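Local coordinates for protein-glutamine gamma-glutamyltransferase 2 (Pagrus major, PDB 1G0D) that probably forms calcium-dependent isopeptide cross-links between protein-bound glutamine and lysine side chains, and also joins glutamine to small primary amines, at residues K53-L58 against L113-D118. Numbering follows the deposited sequence.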
loop_
_atom_site.group_PDB
_atom_site.type_symbol
_atom_site.label_atom_id
_atom_site.label_comp_id
_atom_site.label_asym_id
_atom_site.label_seq_id
_atom_site.Cartn_x
_atom_site.Cartn_y
_atom_site.Cartn_z
ATOM N N LYS A 53 33.606 43.660 -16.199
ATOM C CA LYS A 53 32.356 44.098 -15.602
ATOM C C LYS A 53 31.180 43.157 -15.885
ATOM O O LYS A 53 30.013 43.556 -15.849
ATOM C CB LYS A 53 32.046 45.525 -16.058
ATOM C CG LYS A 53 33.055 46.578 -15.548
ATOM C CD LYS A 53 32.854 47.958 -16.222
ATOM C CE LYS A 53 33.813 49.035 -15.693
ATOM N NZ LYS A 53 33.378 50.396 -16.128
ATOM N N HIS A 54 31.507 41.894 -16.134
ATOM C CA HIS A 54 30.518 40.861 -16.416
ATOM C C HIS A 54 30.249 40.009 -15.174
ATOM O O HIS A 54 31.169 39.667 -14.436
ATOM C CB HIS A 54 31.021 39.970 -17.544
ATOM C CG HIS A 54 30.927 40.610 -18.887
ATOM N ND1 HIS A 54 30.646 41.948 -19.052
ATOM C CD2 HIS A 54 31.032 40.089 -20.131
ATOM C CE1 HIS A 54 30.579 42.225 -20.343
ATOM N NE2 HIS A 54 30.809 41.114 -21.018
ATOM N N HIS A 55 28.995 39.642 -14.952
ATOM C CA HIS A 55 28.677 38.852 -13.785
ATOM C C HIS A 55 27.743 37.716 -14.140
ATOM O O HIS A 55 27.150 37.737 -15.193
ATOM C CB HIS A 55 28.054 39.761 -12.722
ATOM C CG HIS A 55 26.616 40.096 -12.972
ATOM N ND1 HIS A 55 26.198 40.804 -14.076
ATOM C CD2 HIS A 55 25.492 39.778 -12.287
ATOM C CE1 HIS A 55 24.880 40.904 -14.065
ATOM N NE2 HIS A 55 24.427 40.289 -12.989
ATOM N N LEU A 56 27.627 36.713 -13.268
ATOM C CA LEU A 56 26.723 35.576 -13.524
ATOM C C LEU A 56 25.301 35.844 -13.000
ATOM O O LEU A 56 25.094 36.543 -11.999
ATOM C CB LEU A 56 27.249 34.255 -12.901
ATOM C CG LEU A 56 28.528 33.574 -13.408
ATOM C CD1 LEU A 56 28.693 32.185 -12.801
ATOM C CD2 LEU A 56 28.485 33.505 -14.901
ATOM N N GLU A 57 24.334 35.256 -13.705
ATOM C CA GLU A 57 22.918 35.368 -13.405
ATOM C C GLU A 57 22.329 33.961 -13.524
ATOM O O GLU A 57 22.675 33.206 -14.438
ATOM C CB GLU A 57 22.269 36.293 -14.421
ATOM C CG GLU A 57 21.044 36.949 -13.922
ATOM C CD GLU A 57 21.384 38.048 -12.966
ATOM O OE1 GLU A 57 21.934 39.066 -13.423
ATOM O OE2 GLU A 57 21.114 37.897 -11.753
ATOM N N LEU A 58 21.448 33.594 -12.602
ATOM C CA LEU A 58 20.855 32.250 -12.648
ATOM C C LEU A 58 19.333 32.258 -12.621
ATOM O O LEU A 58 18.722 32.856 -11.732
ATOM C CB LEU A 58 21.348 31.399 -11.464
ATOM C CG LEU A 58 22.545 30.467 -11.686
ATOM C CD1 LEU A 58 23.753 31.331 -11.969
ATOM C CD2 LEU A 58 22.792 29.570 -10.475
ATOM N N LEU A 113 23.242 32.551 -16.939
ATOM C CA LEU A 113 23.513 33.650 -17.871
ATOM C C LEU A 113 24.715 34.489 -17.478
ATOM O O LEU A 113 24.861 34.851 -16.315
ATOM C CB LEU A 113 22.353 34.633 -17.935
ATOM C CG LEU A 113 20.975 34.427 -18.537
ATOM C CD1 LEU A 113 20.834 33.172 -19.370
ATOM C CD2 LEU A 113 20.048 34.410 -17.362
ATOM N N VAL A 114 25.567 34.806 -18.450
ATOM C CA VAL A 114 26.712 35.692 -18.222
ATOM C C VAL A 114 26.271 37.020 -18.820
ATOM O O VAL A 114 25.854 37.066 -19.968
ATOM C CB VAL A 114 27.995 35.216 -18.971
ATOM C CG1 VAL A 114 29.121 36.245 -18.758
ATOM C CG2 VAL A 114 28.421 33.832 -18.462
ATOM N N MET A 115 26.357 38.107 -18.066
ATOM C CA MET A 115 25.909 39.365 -18.620
ATOM C C MET A 115 26.760 40.583 -18.499
ATOM O O MET A 115 27.531 40.741 -17.548
ATOM C CB MET A 115 24.583 39.729 -18.036
ATOM C CG MET A 115 23.532 38.783 -18.414
ATOM S SD MET A 115 22.336 38.802 -17.158
ATOM C CE MET A 115 22.635 40.474 -16.382
ATOM N N SER A 116 26.545 41.469 -19.468
ATOM C CA SER A 116 27.207 42.759 -19.568
ATOM C C SER A 116 26.784 43.588 -18.356
ATOM O O SER A 116 25.720 43.365 -17.802
ATOM C CB SER A 116 26.739 43.441 -20.844
ATOM O OG SER A 116 27.432 44.651 -21.072
ATOM N N PRO A 117 27.609 44.552 -17.923
ATOM C CA PRO A 117 27.224 45.366 -16.762
ATOM C C PRO A 117 26.043 46.308 -17.007
ATOM O O PRO A 117 25.541 46.923 -16.065
ATOM C CB PRO A 117 28.496 46.147 -16.423
ATOM C CG PRO A 117 29.221 46.237 -17.703
ATOM C CD PRO A 117 28.928 44.942 -18.444
ATOM N N ASP A 118 25.598 46.416 -18.261
ATOM C CA ASP A 118 24.475 47.300 -18.626
ATOM C C ASP A 118 23.097 46.639 -18.538
ATOM O O ASP A 118 22.066 47.323 -18.482
ATOM C CB ASP A 118 24.660 47.823 -20.047
ATOM C CG ASP A 118 24.389 46.763 -21.085
ATOM O OD1 ASP A 118 23.636 47.058 -22.042
ATOM O OD2 ASP A 118 24.929 45.638 -20.937
#
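Met115 O accepts a 3.2 Å hydrogen bond from His55 N and also a CA-H...O contact from His54 CA. Met115 N returns a nearly straight bond to His55 O (169° at the hydrogen), completing an antiparallel hydrogen-bonded pair. The ladder runs on through the non-hydrogen-bonded pair Leu56-Val114 to the hydrogen-bonded pair Glu57-Leu113. It joins neighbouring strands 55-62 and 106-115 in the N-terminal beta-sandwich domain, away from the catalytic residues Cys272, His332 and Asp355.

One sheet face carries His55, Glu57, Leu113 and Met115. His55 CG sits between the backbone N and carbonyl carbon (chi1 78°), and the ring lies beside the Met115 side chain. Met115 CE approaches the ring obliquely, 3.3 Å from His55 CE1, while Met115 SD rests against Glu57 CB at 3.7 Å. His55 NE2 donates to Glu57 OE1 over 2.8 Å, meeting the carboxylate from above its plane, and the bond is bent, with the oxygen tilted out of the ring plane; Glu57 OE2 forms a salt bridge with Lys74. An alanine at His55 would probably leave Glu57 OE1 without this donor and open a gap beside Met115 CE.

On the other face, Leu56 CD2 meets Val114 CG2 at 3.6 Å, and Leu56 packs on Ile93 and Leu95 of the facing sheet. Beyond the ladder, Met115 C and Ser116 N lie over one face of the His54 ring, toward its rim, and Pro117 CD comes to the ring edge, 3.5 Å from His54 ND1.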